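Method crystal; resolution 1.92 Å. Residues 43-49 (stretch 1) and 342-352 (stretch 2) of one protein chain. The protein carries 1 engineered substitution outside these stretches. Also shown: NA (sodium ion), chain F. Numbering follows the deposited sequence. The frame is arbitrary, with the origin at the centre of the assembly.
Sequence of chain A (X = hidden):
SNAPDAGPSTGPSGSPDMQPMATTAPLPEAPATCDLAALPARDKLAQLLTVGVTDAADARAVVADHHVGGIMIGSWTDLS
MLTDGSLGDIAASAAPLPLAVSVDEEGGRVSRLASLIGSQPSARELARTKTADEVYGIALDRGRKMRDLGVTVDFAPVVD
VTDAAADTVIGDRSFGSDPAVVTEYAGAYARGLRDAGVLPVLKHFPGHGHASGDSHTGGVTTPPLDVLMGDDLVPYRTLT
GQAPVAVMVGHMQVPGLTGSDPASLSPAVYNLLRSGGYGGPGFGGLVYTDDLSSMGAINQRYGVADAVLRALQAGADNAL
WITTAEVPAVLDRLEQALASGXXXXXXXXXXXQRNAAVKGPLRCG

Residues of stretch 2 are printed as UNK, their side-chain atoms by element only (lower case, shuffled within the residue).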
# COMPACT_ATOMS: atom_id res chain seq x y z
N ASP A 43 -5.34 -17.33 -11.18
CA ASP A 43 -5.01 -16.00 -11.72
C ASP A 43 -5.79 -14.88 -11.03
O ASP A 43 -5.30 -13.75 -10.92
CB ASP A 43 -5.20 -15.95 -13.24
CG ASP A 43 -4.23 -16.85 -13.98
OD1 ASP A 43 -3.25 -17.32 -13.36
OD2 ASP A 43 -4.46 -17.10 -15.18
N LYS A 44 -7.01 -15.19 -10.59
CA LYS A 44 -7.77 -14.26 -9.76
C LYS A 44 -7.01 -14.01 -8.47
O LYS A 44 -6.91 -12.88 -8.02
CB LYS A 44 -9.14 -14.80 -9.41
CG LYS A 44 -10.10 -14.93 -10.57
CD LYS A 44 -11.44 -15.40 -10.05
CE LYS A 44 -12.52 -15.30 -11.10
NZ LYS A 44 -13.87 -15.59 -10.51
N LEU A 45 -6.50 -15.09 -7.87
CA LEU A 45 -5.73 -14.97 -6.62
C LEU A 45 -4.43 -14.20 -6.82
O LEU A 45 -4.06 -13.36 -5.97
CB LEU A 45 -5.45 -16.35 -6.01
CG LEU A 45 -6.71 -17.10 -5.52
CD1 LEU A 45 -6.42 -18.56 -5.19
CD2 LEU A 45 -7.28 -16.37 -4.31
N ALA A 46 -3.74 -14.45 -7.93
CA ALA A 46 -2.47 -13.76 -8.17
C ALA A 46 -2.68 -12.26 -8.35
O ALA A 46 -1.79 -11.45 -8.08
CB ALA A 46 -1.74 -14.37 -9.39
N GLN A 47 -3.87 -11.88 -8.80
CA GLN A 47 -4.16 -10.46 -8.99
C GLN A 47 -4.23 -9.70 -7.66
O GLN A 47 -4.15 -8.47 -7.63
CB GLN A 47 -5.46 -10.31 -9.79
CG GLN A 47 -5.83 -8.89 -10.13
CD GLN A 47 -4.79 -8.19 -10.97
OE1 GLN A 47 -4.54 -6.98 -10.78
NE2 GLN A 47 -4.18 -8.92 -11.92
N LEU A 48 -4.36 -10.43 -6.56
CA LEU A 48 -4.47 -9.83 -5.23
C LEU A 48 -3.12 -9.66 -4.53
O LEU A 48 -3.07 -9.29 -3.35
CB LEU A 48 -5.38 -10.69 -4.34
CG LEU A 48 -6.73 -11.06 -4.95
CD1 LEU A 48 -7.60 -11.85 -3.97
CD2 LEU A 48 -7.46 -9.81 -5.46
N LEU A 49 -2.03 -9.98 -5.24
CA LEU A 49 -0.69 -9.96 -4.65
C LEU A 49 0.17 -8.87 -5.27
O LEU A 49 0.11 -8.64 -6.48
CB LEU A 49 0.00 -11.32 -4.86
CG LEU A 49 -0.80 -12.59 -4.55
CD1 LEU A 49 0.03 -13.83 -4.86
CD2 LEU A 49 -1.26 -12.59 -3.09
N UNK A 342 -11.79 -21.36 4.27
CA UNK A 342 -11.07 -20.41 5.10
C UNK A 342 -11.13 -19.06 4.43
O UNK A 342 -11.04 -18.02 5.09
c UNK A 342 -9.37 -22.00 6.15
o UNK A 342 -7.62 -23.17 5.06
c UNK A 342 -9.61 -20.83 5.23
c UNK A 342 -7.94 -22.47 6.04
o UNK A 342 -7.13 -22.09 6.92
N UNK A 343 -11.24 -19.09 3.11
CA UNK A 343 -11.28 -17.87 2.31
C UNK A 343 -12.52 -17.94 1.43
O UNK A 343 -12.68 -18.88 0.66
c UNK A 343 -10.03 -15.27 1.38
c UNK A 343 -8.68 -16.52 -0.30
c UNK A 343 -10.03 -17.76 1.43
c UNK A 343 -9.95 -16.52 0.53
N UNK A 344 -13.42 -16.97 1.56
CA UNK A 344 -14.66 -17.01 0.82
C UNK A 344 -14.47 -16.54 -0.62
O UNK A 344 -13.72 -15.60 -0.87
o UNK A 344 -17.48 -15.63 -0.03
n UNK A 344 -17.86 -17.24 1.50
c UNK A 344 -15.71 -16.13 1.50
c UNK A 344 -17.09 -16.31 0.92
N UNK A 345 -15.15 -17.18 -1.57
CA UNK A 345 -15.08 -16.76 -2.97
C UNK A 345 -15.45 -15.28 -3.15
O UNK A 345 -14.88 -14.58 -3.99
c UNK A 345 -15.83 -17.41 -5.34
c UNK A 345 -15.98 -17.65 -3.84
c UNK A 345 -14.39 -17.57 -5.83
o UNK A 345 -13.72 -18.56 -5.51
n UNK A 345 -13.90 -16.59 -6.59
N UNK A 346 -16.39 -14.80 -2.34
CA UNK A 346 -16.84 -13.42 -2.42
C UNK A 346 -15.75 -12.45 -2.05
O UNK A 346 -15.67 -11.34 -2.59
N UNK A 347 -14.88 -12.85 -1.13
CA UNK A 347 -13.80 -11.97 -0.70
C UNK A 347 -12.82 -11.79 -1.84
O UNK A 347 -12.27 -10.70 -2.06
c UNK A 347 -13.10 -12.53 0.51
N UNK A 348 -12.59 -12.88 -2.57
CA UNK A 348 -11.67 -12.86 -3.69
C UNK A 348 -12.25 -12.04 -4.84
O UNK A 348 -11.55 -11.20 -5.41
c UNK A 348 -10.56 -15.01 -3.10
c UNK A 348 -10.57 -14.28 -5.47
c UNK A 348 -11.35 -14.30 -4.16
N UNK A 349 -13.52 -12.28 -5.16
CA UNK A 349 -14.16 -11.56 -6.26
C UNK A 349 -14.25 -10.06 -6.01
O UNK A 349 -13.97 -9.26 -6.90
o UNK A 349 -16.55 -14.15 -7.35
o UNK A 349 -14.39 -13.96 -7.63
c UNK A 349 -15.55 -12.14 -6.56
c UNK A 349 -15.49 -13.52 -7.22
N UNK A 350 -14.65 -9.66 -4.81
CA UNK A 350 -14.77 -8.23 -4.50
C UNK A 350 -13.42 -7.53 -4.64
O UNK A 350 -13.33 -6.42 -5.18
c UNK A 350 -15.33 -8.01 -3.10
N UNK A 351 -12.37 -8.19 -4.16
CA UNK A 351 -11.03 -7.61 -4.18
C UNK A 351 -10.45 -7.61 -5.58
O UNK A 351 -9.69 -6.71 -5.96
o UNK A 351 -10.46 -8.08 -1.88
c UNK A 351 -10.11 -8.37 -3.22
N UNK A 352 -10.78 -8.64 -6.35
CA UNK A 352 -10.37 -8.70 -7.75
C UNK A 352 -10.96 -7.50 -8.51
O UNK A 352 -10.25 -6.81 -9.24
c UNK A 352 -10.82 -10.02 -8.37
c UNK A 352 -9.17 -10.04 -10.26
c UNK A 352 -11.20 -11.52 -10.35
c UNK A 352 -10.64 -10.17 -9.88
NA NA F . -11.81 -9.13 -0.42
O HOH W 1 -11.55 -7.13 0.66
O HOH W 2 -10.10 -9.89 0.89

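Position 342 carries three carbons in a row, the third bearing two oxygens: a carboxylate on a two-carbon arm, Glu-342. It lies out of reach of stretch 1, and its oxygens find partners elsewhere in the structure. Position 343 has four carbons forked at the second, and one branch end lies 4.3 Å from CD2 of Leu-45. This is Leu-343, whose CD2 makes that approach, an apolar side chain suited to a buried place.

At 344 there are two carbons, the second bearing one oxygen and one nitrogen, the amide of Asn-344. Its OD1 accepts from the backbone N of residue 346 at 2.7 Å, so the short side chain caps the helix that begins at the next residue. Position 345 has three carbons ending in an oxygen and a nitrogen, the nitrogen 4.0 Å from Lys-44 NZ. This is Gln-345, whose amide can donate through NE2 to a carboxylate at 349. Position 346 has no side-chain atoms and is Gly-346. A CB here would clash with OD1 of Asn-344, at 2.9 Å, so glycine suits the capped turn.

Position 347 has a single carbon, directed sideways and without contact to stretch 1: Ala-347, small and helix-compatible, whose backbone O binds sodium at 2.3 Å. Position 348 shows one carbon carrying two more; one branch meets Leu-45, the other Leu-48. It is Val-348: CG2 lies 3.8 Å from Leu-45 CD2 and CG1 4.1 Å from Leu-48 CD1, so the compact branched side chain touches both leucines.

Position 349 has two carbons, the second with two oxygens, one near Lys-44 NZ. It is Asp-349, whose carboxylate serves two partners: OD1 receives a 2.9 Å hydrogen bond from Gln-345 NE2 and forms a salt bridge with Lys-44 NZ at 3.3 Å, whose hydrogen bond is weak. Position 350 has one carbon, out of reach of stretch 1: Ala-350, again small and helix-compatible. Position 351 has one carbon, 3.8 Å from Leu-48 CD2, and one oxygen. In Ser-351 the small CB fits beside that leucine while OG binds sodium at 2.2 Å. Position 352 has four carbons forked at the second, its branch ends near Gln-47 and Lys-44. It is Leu-352, whose apolar fork packs on their aliphatic parts: CD1 to Gln-47 CG, 3.5 Å; CD2 to Lys-44 CG, 3.6 Å.

The contact joins apolar packing to a charged end. Lys-44 lies among Gln-345, Val-348, Asp-349 and Leu-352 as a knob in a hole: its aliphatic portion packs beside Leu-352, while its extended chain carries NZ to Asp-349. Leu-45 and Leu-48 continue the apolar packing against Val-348. Sodium, also holding two waters, links Ala-347 to Ser-351 one helical turn later.

Stretch 2, residues 342-352: ELNQGAVDASL
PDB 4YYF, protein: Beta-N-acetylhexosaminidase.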